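Local coordinates for protein putative S41 protease (Bacteroides fragilis NCTC 9343, PDB 3K50) that is a putative serine protease of peptidase family S41, probably cleaving peptide bonds in polypeptide substrates, with a PDZ-like domain attached to the protease core, at residues 258-264 and 348-354; 324-329 and 358-363; 111-115 and 157-161; 229-233 and 382-387; 69-75 and 165-171. All blocks are in the same frame, centred on the assembly; numbering follows the deposited sequence.

Interaction 1 (258-264 and 348-354); sequences LLALLRY and VCNVYNA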
# COMPACT_ATOMS: atom_id res chain seq x y z
N LEU A 258 12.31 9.71 20.19
CA LEU A 258 12.49 8.46 19.47
C LEU A 258 11.21 7.99 18.75
O LEU A 258 10.14 8.00 19.31
CB LEU A 258 12.98 7.34 20.45
CG LEU A 258 14.45 7.44 20.92
CD1 LEU A 258 14.66 6.48 22.12
CD2 LEU A 258 15.51 7.19 19.77
N LEU A 259 11.35 7.59 17.49
CA LEU A 259 10.23 7.15 16.70
C LEU A 259 10.30 5.65 16.43
O LEU A 259 9.31 4.95 16.51
CB LEU A 259 10.20 7.89 15.37
CG LEU A 259 9.08 7.42 14.42
CD1 LEU A 259 7.72 7.86 14.93
CD2 LEU A 259 9.40 7.91 12.99
N ALA A 260 11.45 5.18 15.99
CA ALA A 260 11.65 3.77 15.64
C ALA A 260 13.06 3.31 15.92
O ALA A 260 14.04 4.08 15.77
CB ALA A 260 11.28 3.50 14.17
N LEU A 261 13.15 2.04 16.31
CA LEU A 261 14.40 1.40 16.71
C LEU A 261 14.56 0.25 15.75
O LEU A 261 13.86 -0.74 15.85
CB LEU A 261 14.32 0.93 18.16
CG LEU A 261 13.94 1.89 19.31
CD1 LEU A 261 14.00 1.11 20.59
CD2 LEU A 261 14.85 3.13 19.37
N LEU A 262 15.46 0.42 14.78
CA LEU A 262 15.78 -0.62 13.82
C LEU A 262 16.87 -1.51 14.42
O LEU A 262 17.99 -1.04 14.64
CB LEU A 262 16.25 -0.03 12.49
CG LEU A 262 15.18 0.64 11.56
CD1 LEU A 262 14.32 1.63 12.22
CD2 LEU A 262 15.81 1.27 10.37
N ARG A 263 16.53 -2.78 14.65
CA ARG A 263 17.44 -3.76 15.22
C ARG A 263 17.63 -5.00 14.31
O ARG A 263 16.71 -5.77 14.05
CB ARG A 263 16.94 -4.11 16.59
CG ARG A 263 16.84 -2.90 17.52
CD ARG A 263 18.22 -2.35 17.80
NE ARG A 263 18.28 -1.29 18.82
CZ ARG A 263 18.27 0.01 18.56
NH1 ARG A 263 18.18 0.47 17.32
NH2 ARG A 263 18.36 0.85 19.56
N TYR A 264 18.86 -5.11 13.82
CA TYR A 264 19.30 -6.17 12.91
C TYR A 264 19.77 -7.41 13.71
O TYR A 264 19.70 -7.41 14.94
CB TYR A 264 20.40 -5.62 12.01
CG TYR A 264 19.88 -4.60 11.01
CD1 TYR A 264 19.58 -3.30 11.40
CD2 TYR A 264 19.76 -4.91 9.67
CE1 TYR A 264 19.11 -2.35 10.51
CE2 TYR A 264 19.28 -3.94 8.76
CZ TYR A 264 18.96 -2.68 9.20
OH TYR A 264 18.50 -1.73 8.31
N VAL A 348 15.46 -7.99 7.12
CA VAL A 348 16.76 -7.61 7.68
C VAL A 348 16.69 -7.09 9.14
O VAL A 348 17.62 -7.34 9.94
CB VAL A 348 17.49 -6.56 6.76
CG1 VAL A 348 17.86 -7.23 5.43
CG2 VAL A 348 16.65 -5.27 6.62
N CYS A 349 15.61 -6.44 9.53
CA CYS A 349 15.51 -5.93 10.90
C CYS A 349 14.14 -5.85 11.50
O CYS A 349 13.14 -5.79 10.82
CB CYS A 349 16.10 -4.53 11.02
SG CYS A 349 15.34 -3.18 10.07
N ASN A 350 14.15 -5.91 12.83
CA ASN A 350 13.01 -5.56 13.65
C ASN A 350 12.85 -4.04 13.62
O ASN A 350 13.84 -3.28 13.40
CB ASN A 350 13.22 -6.01 15.10
CG ASN A 350 12.98 -7.45 15.27
OD1 ASN A 350 11.85 -7.92 15.15
ND2 ASN A 350 14.00 -8.16 15.56
N VAL A 351 11.61 -3.58 13.75
CA VAL A 351 11.31 -2.14 13.77
C VAL A 351 10.42 -1.84 15.01
O VAL A 351 9.19 -1.93 14.95
CB VAL A 351 10.61 -1.69 12.48
CG1 VAL A 351 10.44 -0.15 12.48
CG2 VAL A 351 11.39 -2.12 11.32
N TYR A 352 11.05 -1.58 16.16
CA TYR A 352 10.29 -1.32 17.38
C TYR A 352 9.90 0.13 17.47
O TYR A 352 10.62 0.99 16.99
CB TYR A 352 11.10 -1.66 18.61
CG TYR A 352 11.67 -3.13 18.58
CD1 TYR A 352 10.82 -4.23 18.51
CD2 TYR A 352 13.00 -3.36 18.64
CE1 TYR A 352 11.29 -5.54 18.50
CE2 TYR A 352 13.50 -4.71 18.65
CZ TYR A 352 12.63 -5.77 18.60
OH TYR A 352 13.06 -7.08 18.57
N ASN A 353 8.79 0.39 18.15
CA ASN A 353 8.40 1.75 18.46
C ASN A 353 9.22 2.20 19.69
O ASN A 353 10.06 1.46 20.20
CB ASN A 353 6.87 1.88 18.68
CG ASN A 353 6.32 1.07 19.83
OD1 ASN A 353 7.02 0.66 20.77
ND2 ASN A 353 5.00 0.87 19.77
N ALA A 354 8.92 3.39 20.20
CA ALA A 354 9.65 3.97 21.34
C ALA A 354 9.44 3.17 22.62
O ALA A 354 10.23 3.27 23.54
CB ALA A 354 9.21 5.42 21.54
O HOH W 1 7.38 5.21 18.52
O HOH W 2 16.50 -7.72 16.33

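Interaction 2 (324-329 and 358-363); sequences KTAGEY and SDYATG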
# COMPACT_ATOMS: atom_id res chain seq x y z
N LYS A 324 -8.52 -5.36 9.04
CA LYS A 324 -7.21 -5.63 9.66
C LYS A 324 -6.03 -5.50 8.68
O LYS A 324 -6.16 -5.85 7.47
CB LYS A 324 -7.30 -7.02 10.33
CG LYS A 324 -6.10 -7.44 11.06
CD LYS A 324 -6.33 -8.30 12.31
CE LYS A 324 -6.31 -9.80 12.15
NZ LYS A 324 -5.57 -10.37 13.41
N THR A 325 -4.89 -4.97 9.16
CA THR A 325 -3.66 -4.81 8.37
C THR A 325 -2.98 -6.17 8.15
O THR A 325 -3.42 -7.15 8.68
CB THR A 325 -2.66 -3.78 8.99
OG1 THR A 325 -2.15 -4.27 10.25
CG2 THR A 325 -3.36 -2.45 9.16
N ALA A 326 -1.92 -6.19 7.35
CA ALA A 326 -1.30 -7.43 6.87
C ALA A 326 -0.53 -8.23 7.92
O ALA A 326 -0.41 -9.45 7.82
CB ALA A 326 -0.35 -7.14 5.73
N GLY A 327 0.01 -7.55 8.90
CA GLY A 327 0.82 -8.24 9.93
C GLY A 327 2.33 -8.32 9.63
O GLY A 327 3.05 -9.13 10.23
N GLU A 328 2.83 -7.50 8.72
CA GLU A 328 4.28 -7.53 8.41
C GLU A 328 5.05 -6.65 9.44
O GLU A 328 5.25 -5.50 9.23
CB GLU A 328 4.53 -7.12 6.94
CG GLU A 328 5.94 -7.35 6.48
CD GLU A 328 6.03 -7.11 5.00
OE1 GLU A 328 5.56 -7.98 4.26
OE2 GLU A 328 6.55 -6.03 4.61
N TYR A 329 5.49 -7.23 10.57
CA TYR A 329 6.03 -6.45 11.68
C TYR A 329 7.56 -6.27 11.67
O TYR A 329 8.12 -5.82 12.67
CB TYR A 329 5.58 -7.08 13.04
CG TYR A 329 5.99 -8.50 13.21
CD1 TYR A 329 5.18 -9.55 12.77
CD2 TYR A 329 7.19 -8.84 13.83
CE1 TYR A 329 5.55 -10.85 12.93
CE2 TYR A 329 7.61 -10.18 13.94
CZ TYR A 329 6.79 -11.18 13.52
OH TYR A 329 7.20 -12.49 13.68
N SER A 358 6.65 -4.11 18.69
CA SER A 358 6.18 -4.29 17.31
C SER A 358 5.25 -5.51 17.37
O SER A 358 5.30 -6.39 16.54
CB SER A 358 7.33 -4.51 16.33
OG SER A 358 8.23 -5.54 16.71
N ASP A 359 4.39 -5.51 18.36
CA ASP A 359 3.65 -6.68 18.68
C ASP A 359 2.24 -6.68 18.01
O ASP A 359 1.22 -6.66 18.67
CB ASP A 359 3.66 -6.78 20.22
CG ASP A 359 5.10 -7.00 20.80
OD1 ASP A 359 6.14 -6.48 20.27
OD2 ASP A 359 5.19 -7.72 21.82
N TYR A 360 2.25 -6.68 16.66
CA TYR A 360 1.08 -6.71 15.80
C TYR A 360 1.17 -7.84 14.79
O TYR A 360 0.66 -7.71 13.68
CB TYR A 360 0.87 -5.36 15.05
CG TYR A 360 2.06 -4.75 14.36
CD1 TYR A 360 2.99 -4.01 15.08
CD2 TYR A 360 2.19 -4.79 12.96
CE1 TYR A 360 4.03 -3.42 14.47
CE2 TYR A 360 3.27 -4.21 12.33
CZ TYR A 360 4.16 -3.48 13.09
OH TYR A 360 5.24 -2.89 12.51
N ALA A 361 1.73 -8.97 15.21
CA ALA A 361 1.68 -10.19 14.42
C ALA A 361 0.20 -10.41 14.07
O ALA A 361 -0.68 -10.14 14.87
CB ALA A 361 2.22 -11.37 15.24
N THR A 362 -0.07 -10.83 12.86
CA THR A 362 -1.44 -11.06 12.31
C THR A 362 -2.20 -9.78 11.95
O THR A 362 -3.27 -9.85 11.34
CB THR A 362 -2.37 -12.04 13.17
OG1 THR A 362 -3.09 -11.33 14.18
CG2 THR A 362 -1.57 -13.21 13.77
N GLY A 363 -1.63 -8.61 12.25
CA GLY A 363 -2.19 -7.34 11.84
C GLY A 363 -2.81 -6.49 12.93
O GLY A 363 -3.08 -6.97 14.06
O HOH W 3 -4.22 -9.91 8.27
O HOH W 4 1.93 -11.50 11.05
O HOH W 5 5.82 -2.82 9.89
O HOH W 6 9.97 -5.75 14.54

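Interaction 3 (111-115 and 157-161); sequences GHWIM and VVPIG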
# COMPACT_ATOMS: atom_id res chain seq x y z
N GLY A 111 -15.42 3.49 -8.74
CA GLY A 111 -16.87 3.40 -8.63
C GLY A 111 -17.52 3.09 -9.97
O GLY A 111 -18.67 2.69 -10.04
N HIS A 112 -16.81 3.30 -11.06
CA HIS A 112 -17.30 2.86 -12.35
C HIS A 112 -17.14 1.36 -12.44
O HIS A 112 -16.21 0.78 -11.87
CB HIS A 112 -16.53 3.47 -13.50
CG HIS A 112 -16.97 4.85 -13.86
ND1 HIS A 112 -16.08 5.83 -14.22
CD2 HIS A 112 -18.20 5.41 -13.91
CE1 HIS A 112 -16.74 6.94 -14.48
NE2 HIS A 112 -18.03 6.71 -14.30
N TRP A 113 -18.03 0.75 -13.20
CA TRP A 113 -18.00 -0.68 -13.43
C TRP A 113 -17.84 -0.92 -14.91
O TRP A 113 -18.54 -0.28 -15.70
CB TRP A 113 -19.31 -1.32 -13.02
CG TRP A 113 -19.69 -1.24 -11.58
CD1 TRP A 113 -20.11 -0.14 -10.92
CD2 TRP A 113 -19.79 -2.33 -10.66
NE1 TRP A 113 -20.43 -0.46 -9.62
CE2 TRP A 113 -20.24 -1.80 -9.44
CE3 TRP A 113 -19.50 -3.69 -10.74
CZ2 TRP A 113 -20.41 -2.58 -8.30
CZ3 TRP A 113 -19.71 -4.48 -9.62
CH2 TRP A 113 -20.16 -3.91 -8.40
N ILE A 114 -16.89 -1.76 -15.30
CA ILE A 114 -16.73 -2.15 -16.70
C ILE A 114 -17.67 -3.36 -16.91
O ILE A 114 -17.56 -4.37 -16.20
CB ILE A 114 -15.31 -2.52 -17.06
CG1 ILE A 114 -14.34 -1.36 -16.81
CG2 ILE A 114 -15.19 -2.85 -18.54
CD1 ILE A 114 -12.86 -1.75 -17.11
N MSE A 115 -18.59 -3.24 -17.86
CA MSE A 115 -19.62 -4.27 -18.10
C MSE A 115 -19.44 -5.08 -19.39
O MSE A 115 -19.89 -6.24 -19.46
CB MSE A 115 -21.01 -3.64 -18.14
CG MSE A 115 -21.36 -2.89 -16.88
SE MSE A 115 -23.08 -2.07 -16.99
CE MSE A 115 -24.26 -3.62 -16.54
N VAL A 157 -25.97 -3.08 -10.97
CA VAL A 157 -25.12 -2.30 -11.84
C VAL A 157 -25.91 -2.00 -13.11
O VAL A 157 -26.35 -2.92 -13.78
CB VAL A 157 -23.85 -3.07 -12.14
CG1 VAL A 157 -22.91 -2.28 -13.04
CG2 VAL A 157 -23.20 -3.43 -10.80
N VAL A 158 -26.13 -0.72 -13.39
CA VAL A 158 -26.90 -0.31 -14.55
C VAL A 158 -26.02 0.41 -15.57
O VAL A 158 -25.18 1.24 -15.19
CB VAL A 158 -28.09 0.57 -14.13
CG1 VAL A 158 -28.96 -0.21 -13.12
CG2 VAL A 158 -27.63 1.87 -13.51
N PRO A 159 -26.20 0.11 -16.87
CA PRO A 159 -25.32 0.79 -17.82
C PRO A 159 -25.61 2.27 -17.88
O PRO A 159 -26.75 2.67 -17.80
CB PRO A 159 -25.69 0.15 -19.17
CG PRO A 159 -26.49 -1.07 -18.83
CD PRO A 159 -27.15 -0.78 -17.55
N ILE A 160 -24.56 3.08 -17.97
CA ILE A 160 -24.71 4.51 -18.10
C ILE A 160 -24.05 5.08 -19.37
O ILE A 160 -24.24 6.27 -19.66
CB ILE A 160 -24.09 5.26 -16.89
CG1 ILE A 160 -22.60 5.00 -16.82
CG2 ILE A 160 -24.82 4.84 -15.62
CD1 ILE A 160 -21.84 5.96 -15.88
N GLY A 161 -23.24 4.28 -20.07
CA GLY A 161 -22.60 4.75 -21.29
C GLY A 161 -21.48 3.88 -21.82
O GLY A 161 -21.35 2.70 -21.49

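Interaction 4 (229-233 and 382-387); sequences LDLRY and FGNTNE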
# COMPACT_ATOMS: atom_id res chain seq x y z
N LEU A 229 -5.52 9.84 7.03
CA LEU A 229 -4.45 9.27 6.20
C LEU A 229 -4.96 7.92 5.61
O LEU A 229 -5.12 6.94 6.34
CB LEU A 229 -3.20 9.07 7.05
CG LEU A 229 -1.96 8.41 6.44
CD1 LEU A 229 -1.30 9.27 5.43
CD2 LEU A 229 -0.95 8.03 7.61
N ASP A 230 -5.19 7.89 4.29
CA ASP A 230 -5.76 6.75 3.61
C ASP A 230 -4.62 5.85 3.08
O ASP A 230 -3.97 6.15 2.09
CB ASP A 230 -6.71 7.28 2.50
CG ASP A 230 -7.55 6.22 1.86
OD1 ASP A 230 -7.25 5.02 2.03
OD2 ASP A 230 -8.55 6.58 1.20
N LEU A 231 -4.33 4.77 3.82
CA LEU A 231 -3.31 3.79 3.48
C LEU A 231 -3.95 2.46 3.03
O LEU A 231 -3.34 1.39 3.05
CB LEU A 231 -2.46 3.54 4.72
CG LEU A 231 -1.73 4.71 5.33
CD1 LEU A 231 -0.87 4.28 6.60
CD2 LEU A 231 -0.87 5.44 4.28
N ARG A 232 -5.18 2.51 2.60
CA ARG A 232 -5.88 1.26 2.37
C ARG A 232 -5.26 0.25 1.40
O ARG A 232 -5.52 -0.96 1.55
CB ARG A 232 -7.35 1.51 1.98
CG ARG A 232 -7.58 1.94 0.55
CD ARG A 232 -9.05 2.19 0.33
NE ARG A 232 -9.48 3.46 0.89
CZ ARG A 232 -10.74 3.90 0.97
NH1 ARG A 232 -11.77 3.12 0.63
NH2 ARG A 232 -10.97 5.12 1.48
N TYR A 233 -4.55 0.72 0.39
CA TYR A 233 -3.96 -0.13 -0.58
C TYR A 233 -2.45 0.02 -0.55
O TYR A 233 -1.79 -0.42 -1.47
CB TYR A 233 -4.47 0.19 -2.02
CG TYR A 233 -5.94 0.10 -2.23
CD1 TYR A 233 -6.69 -0.93 -1.63
CD2 TYR A 233 -6.61 0.97 -3.14
CE1 TYR A 233 -8.02 -0.98 -1.80
CE2 TYR A 233 -7.96 0.86 -3.36
CZ TYR A 233 -8.65 -0.12 -2.68
OH TYR A 233 -10.02 -0.20 -2.84
N PHE A 382 -12.01 8.60 -4.21
CA PHE A 382 -11.32 9.02 -2.99
C PHE A 382 -11.48 10.51 -2.71
O PHE A 382 -11.42 11.36 -3.60
CB PHE A 382 -9.85 8.70 -3.10
CG PHE A 382 -9.54 7.24 -3.29
CD1 PHE A 382 -9.77 6.33 -2.25
CD2 PHE A 382 -8.91 6.80 -4.43
CE1 PHE A 382 -9.43 5.01 -2.42
CE2 PHE A 382 -8.59 5.51 -4.59
CZ PHE A 382 -8.82 4.60 -3.57
N GLY A 383 -11.72 10.84 -1.45
CA GLY A 383 -11.91 12.22 -1.06
C GLY A 383 -13.36 12.71 -1.19
O GLY A 383 -13.67 13.78 -0.68
N ASN A 384 -14.25 11.95 -1.82
CA ASN A 384 -15.69 12.28 -1.82
C ASN A 384 -16.11 11.99 -0.39
O ASN A 384 -15.85 10.92 0.09
CB ASN A 384 -16.43 11.42 -2.85
CG ASN A 384 -17.93 11.68 -2.91
OD1 ASN A 384 -18.62 11.72 -1.89
ND2 ASN A 384 -18.46 11.74 -4.14
N THR A 385 -16.73 12.94 0.32
CA THR A 385 -17.04 12.76 1.74
C THR A 385 -18.07 11.68 2.04
O THR A 385 -18.21 11.23 3.20
CB THR A 385 -17.48 14.08 2.42
OG1 THR A 385 -18.60 14.59 1.74
CG2 THR A 385 -16.32 15.16 2.39
N ASN A 386 -18.77 11.21 1.02
CA ASN A 386 -19.71 10.10 1.22
C ASN A 386 -19.03 8.75 0.96
O ASN A 386 -19.64 7.71 1.18
CB ASN A 386 -20.90 10.22 0.31
CG ASN A 386 -21.75 11.45 0.57
OD1 ASN A 386 -22.13 12.14 -0.37
ND2 ASN A 386 -22.08 11.72 1.84
N GLU A 387 -17.75 8.75 0.57
CA GLU A 387 -17.03 7.51 0.36
C GLU A 387 -16.97 6.81 1.70
O GLU A 387 -16.65 7.45 2.70
CB GLU A 387 -15.64 7.73 -0.20
CG GLU A 387 -14.89 6.39 -0.46
CD GLU A 387 -14.18 5.84 0.78
OE1 GLU A 387 -13.57 6.66 1.48
OE2 GLU A 387 -14.19 4.60 1.02

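Interaction 5 (69-75 and 165-171); sequences EPIPSYG and MPASRSL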
# COMPACT_ATOMS: atom_id res chain seq x y z
N GLU A 69 11.31 -1.83 -17.42
CA GLU A 69 10.26 -0.85 -17.18
C GLU A 69 9.09 -1.59 -16.56
O GLU A 69 9.07 -2.81 -16.62
CB GLU A 69 9.83 -0.17 -18.48
CG GLU A 69 9.22 -1.10 -19.51
CD GLU A 69 8.76 -0.37 -20.79
OE1 GLU A 69 8.96 0.87 -20.92
OE2 GLU A 69 8.20 -1.05 -21.67
N PRO A 70 8.15 -0.87 -15.92
CA PRO A 70 6.96 -1.60 -15.42
C PRO A 70 6.18 -2.32 -16.53
O PRO A 70 6.07 -1.81 -17.67
CB PRO A 70 6.10 -0.50 -14.76
CG PRO A 70 7.10 0.59 -14.37
CD PRO A 70 8.13 0.56 -15.50
N ILE A 71 5.65 -3.49 -16.21
CA ILE A 71 4.88 -4.26 -17.18
C ILE A 71 3.78 -3.33 -17.69
O ILE A 71 3.14 -2.65 -16.89
CB ILE A 71 4.26 -5.51 -16.55
CG1 ILE A 71 5.35 -6.52 -16.15
CG2 ILE A 71 3.32 -6.17 -17.56
CD1 ILE A 71 4.95 -7.52 -15.07
N PRO A 72 3.58 -3.24 -19.00
CA PRO A 72 2.51 -2.32 -19.47
C PRO A 72 1.13 -2.66 -18.94
O PRO A 72 0.83 -3.83 -18.67
CB PRO A 72 2.55 -2.46 -21.00
CG PRO A 72 3.87 -3.06 -21.31
CD PRO A 72 4.31 -3.87 -20.11
N SER A 73 0.29 -1.63 -18.79
CA SER A 73 -1.06 -1.82 -18.22
C SER A 73 -1.95 -0.67 -18.59
O SER A 73 -1.47 0.33 -19.12
CB SER A 73 -1.03 -1.98 -16.69
OG SER A 73 -0.66 -0.79 -16.00
N TYR A 74 -3.26 -0.84 -18.35
CA TYR A 74 -4.26 0.20 -18.69
C TYR A 74 -4.35 1.29 -17.60
O TYR A 74 -4.86 2.38 -17.84
CB TYR A 74 -5.61 -0.45 -18.91
CG TYR A 74 -5.77 -1.23 -20.22
CD1 TYR A 74 -5.67 -0.59 -21.46
CD2 TYR A 74 -6.09 -2.56 -20.19
CE1 TYR A 74 -5.84 -1.31 -22.68
CE2 TYR A 74 -6.31 -3.28 -21.37
CZ TYR A 74 -6.18 -2.66 -22.60
OH TYR A 74 -6.39 -3.40 -23.70
N GLY A 75 -3.87 0.98 -16.40
CA GLY A 75 -3.80 1.92 -15.31
C GLY A 75 -4.96 1.83 -14.34
O GLY A 75 -5.25 2.83 -13.66
N MSE A 165 -10.99 3.13 -24.58
CA MSE A 165 -9.81 3.11 -23.75
C MSE A 165 -8.59 2.87 -24.62
O MSE A 165 -8.52 1.88 -25.33
CB MSE A 165 -9.87 2.02 -22.67
CG MSE A 165 -8.74 2.16 -21.70
SE MSE A 165 -8.98 1.12 -20.14
CE MSE A 165 -9.14 -0.64 -20.95
N PRO A 166 -7.59 3.77 -24.54
CA PRO A 166 -6.41 3.56 -25.39
C PRO A 166 -5.60 2.33 -24.98
O PRO A 166 -5.84 1.75 -23.90
CB PRO A 166 -5.58 4.84 -25.20
CG PRO A 166 -6.39 5.77 -24.38
CD PRO A 166 -7.48 4.98 -23.71
N ALA A 167 -4.66 1.93 -25.84
CA ALA A 167 -3.84 0.75 -25.61
C ALA A 167 -3.01 0.91 -24.35
O ALA A 167 -2.61 2.02 -23.98
CB ALA A 167 -2.93 0.44 -26.82
N SER A 168 -2.77 -0.21 -23.67
CA SER A 168 -1.95 -0.18 -22.48
C SER A 168 -0.53 0.33 -22.73
O SER A 168 -0.05 0.31 -23.85
CB SER A 168 -1.88 -1.57 -21.87
OG SER A 168 -1.51 -2.54 -22.81
N ARG A 169 0.14 0.77 -21.68
CA ARG A 169 1.52 1.24 -21.82
C ARG A 169 2.17 1.16 -20.48
O ARG A 169 1.49 0.87 -19.53
CB ARG A 169 1.60 2.63 -22.44
CG ARG A 169 0.93 3.70 -21.70
CD ARG A 169 0.82 4.91 -22.61
NE ARG A 169 0.25 5.97 -21.80
CZ ARG A 169 -0.94 6.55 -21.96
NH1 ARG A 169 -1.77 6.32 -22.98
NH2 ARG A 169 -1.25 7.46 -21.08
N SER A 170 3.50 1.29 -20.44
CA SER A 170 4.25 1.17 -19.19
C SER A 170 4.00 2.43 -18.37
O SER A 170 4.29 3.53 -18.85
CB SER A 170 5.75 0.99 -19.50
OG SER A 170 6.48 0.86 -18.28
N LEU A 171 3.48 2.30 -17.16
CA LEU A 171 3.10 3.46 -16.33
C LEU A 171 3.86 3.57 -15.02
O LEU A 171 4.29 2.58 -14.43
CB LEU A 171 1.62 3.37 -15.95
CG LEU A 171 0.61 3.26 -17.10
CD1 LEU A 171 -0.75 2.85 -16.56
CD2 LEU A 171 0.55 4.54 -17.95
O HOH W 7 2.39 -0.17 -16.21

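Interaction 1 (258-264 and 348-354)
The Tyr264 ring lies flat over Cys349: Cys349 CB sits 3.6 Å from the centroid of the Tyr264 ring, almost on its normal, as a CH-pi contact, and Cys349 SG is 4.1 Å from the same centroid, a sulfur-aromatic contact over the face. This contact lies at one end of an antiparallel strand pair whose short axes run 4.6 Å apart at 156°. Four backbone hydrogen bonds hold it: Leu261 N to Tyr352 O (2.8 Å), Tyr352 N to Leu261 O (2.9 Å), Arg263 N to Asn350 O (3.0 Å) and Asn350 N to Arg263 O (2.8 Å). Leu262 and Val351 form the non-hydrogen-bonded pair between them, and with Ala260 they face the apolar side, where helix 304-312 brings Met307. On the other face lie Leu261, Arg263, Asn350 and Tyr352; Arg263 CG meets the edge of the Tyr352 ring at CE2 (4.0 Å), while its guanidinium reaches Asp274. At the far end the strands part, and water 1 links Leu259 O (2.8 Å) with Ala354 N (2.9 Å). Leu259 and Ala260 form a classic beta bulge against Leu275. The chemistry thus implies a two-faced antiparallel sheet, apolar toward the helix and mixed outside, joined mainly through backbone bonds.

Interaction 2 (324-329 and 358-363)
Two loops of the S41 protease core meet here, the second carrying a type II beta turn, Tyr360 to Gly363, closed by Gly363 N to Tyr360 O at 2.8 Å. Backbone packing is tightest at the glycines: the CA atoms of Gly327 and Gly363 are 3.7 Å apart, and Gly363 CA makes a CA-H...O contact with Thr325 O (3.4 Å). A CB on Gly363 would clash with Thr325 O. Among aromatic contacts, Tyr329 CB lies over the Tyr360 ring, 3.9 Å from its centroid, in a CH-pi contact, and Tyr360 also stacks on Phe364. Direct polar bonding is confined to Lys324, whose NZ, less surely placed, donates to Thr362 OG1 (2.8 Å); a bound glycerol, probably from crystallisation, lies beside this end. Glu306 of helix 304-312 accepts hydrogen bonds from Gly327 N and Glu328 N. Four waters also bridge the loops. One of them, water 5, donates to Glu328 O at 2.8 Å and accepts from Tyr360 OH at 2.7 Å.

Interaction 3 (111-115 and 157-161)
Val157 is the main bump: its CG2 methyl rests on the flat face of the Trp113 indole, 3.5 Å from the centroid of the six-membered ring and 7° off its normal, a nearly ideal CH-pi contact. Beside it Met115, present as selenomethionine, reaches across and lays its selenium into the shallow hollow along the backbone from Val157 to Pro159. There Met115 SE is 4.0 Å from Val157 CG1, 3.7 Å from Pro159 CA and 4.0 Å from Pro159 CG, and the terminal methyl, Met115 CE, comes to 3.5 Å from Val157 O. Val157 thus sits between the indole and the selenomethionine, its CG1 touching both the selenium and, at 3.7 Å, Trp113 CG. Ile160 adds a looser touch, its CD1 lying 4.2 Å from His112 CD2. No hydrogen bond crosses; the contact is van der Waals packing, mostly apolar. The short strand axes cross at -85° and stay 8.6 Å apart, so the two strands meet through side chains and not as sheet neighbours. In the antiparallel sheet of the PDZ-like domain, strand 136-146 lies between 113-117 and 154-165; the near-perpendicular crossing is consistent with curling that brings the last strand across 113-117. Tyr81 of strand 76-82 meets Trp113 edge-to-face, and Asn91 of strand 90-97 touches Trp113, Met115 and Val157.

Interaction 4 (229-233 and 382-387)
Phe382 opens the contact by pushing its ring in among three side chains. Its CE1 lies 3.7 Å from Arg232 NE, over one face of the guanidinium, which stands at the edge of the phenyl ring; Phe382 CZ touches Tyr233 CE2 at 3.8 Å, and Phe382 CD1 is 3.7 Å from Asp230 OD2. From Gly383, with its positive phi, the chain swings away, and Asn384 starts a type I beta turn in which Glu387 N bonds to Asn384 O (2.9 Å). Asn384 OD1 also accepts from Asn386 N (3.0 Å), an Asx turn. The turn brings the chain back at Glu387, whose carboxylate meets Arg232 end-on: NH1 of Arg232 donates to OE2 of Glu387 at 2.9 Å and Arg232 NH2 to Glu387 OE1 at 3.0 Å. Asp230 takes the NE/NH2 edge, with Arg232 NH2 to Asp230 OD2 at 2.8 Å and Arg232 NE to Asp230 OD1 at 3.0 Å, so NH2 serves both acids; Tyr191 OH bonds to Asp230 OD2, and Glu372 adds a salt bridge. Glu387 also caps the backbone N atoms of Leu389 and Leu390. The arrangement is a buried salt-bridge network joined to a helix N-cap, tying strand 226-230 of the S41 core to helix 388-398.

Interaction 5 (69-75 and 165-171)
Two linker loops pair here through a single antiparallel beta bridge, beside the PDZ-like domain's five-stranded sheet, one leading into its first strand and the other leaving its last. Tyr74 has the most surface covered. Its ring is sandwiched: Met165 CE, of a selenomethionine, lies 3.5 Å from the centroid of the Tyr74 ring on one face, and Ser168 CB lies 4.1 Å from it on the opposite face, both as CH-pi contacts. Pro166 O comes to the ring edge, 3.3 Å from Tyr74 CE1, while the hydroxyl of Tyr74 bonds to Ser134. Leu171 packs beside Ser73 and Gly75, its CD1 sitting 3.4 Å from Gly75 CA and 3.7 Å from Ser73 OG; a CB on Gly75 would be tight against that methyl. Ser170, nearly as well covered, ties down the start of the other loop: its OG donates to Pro70 O at 2.8 Å, and its CB lies 3.5 Å from Glu69 OE1. Between these residues runs the bridge itself, with Ser73 N bonding to Arg169 O (2.9 Å) and Arg169 N to Ser73 O (3.1 Å). The CA-to-CB bond of Arg169 points away from 69-75, and its guanidinium makes a salt bridge with Glu105 of helix 102-105. Water 7 completes the link, donating to Ile71 O at 2.7 Å and accepting from Leu171 N at 2.9 Å.

Overall arrangement
Interactions 1, 2 and 4 belong to the protease core, 3 lies in the PDZ-like sheet, and 5 pairs the loops that enter and leave it. Interactions 1 and 2 alternate along the chain and touch: Tyr352 CD1 lies 3.4 Å from Ser358 OG, and helix 304-312 packs against both. Interaction 4 spans them in sequence, about 7 Å from interaction 2 at nearest atoms. Interaction 5 brackets interaction 3 along the chain, their centres about 22 Å apart. Interaction 3 comes within about 8 Å of interaction 4, where Arg110, adjoining 111-115, touches Phe382 and bonds to Tyr233. Glycerol, probably from crystallisation, lies about 3 Å from the Lys324 side chain and about 4 Å from that of Tyr233.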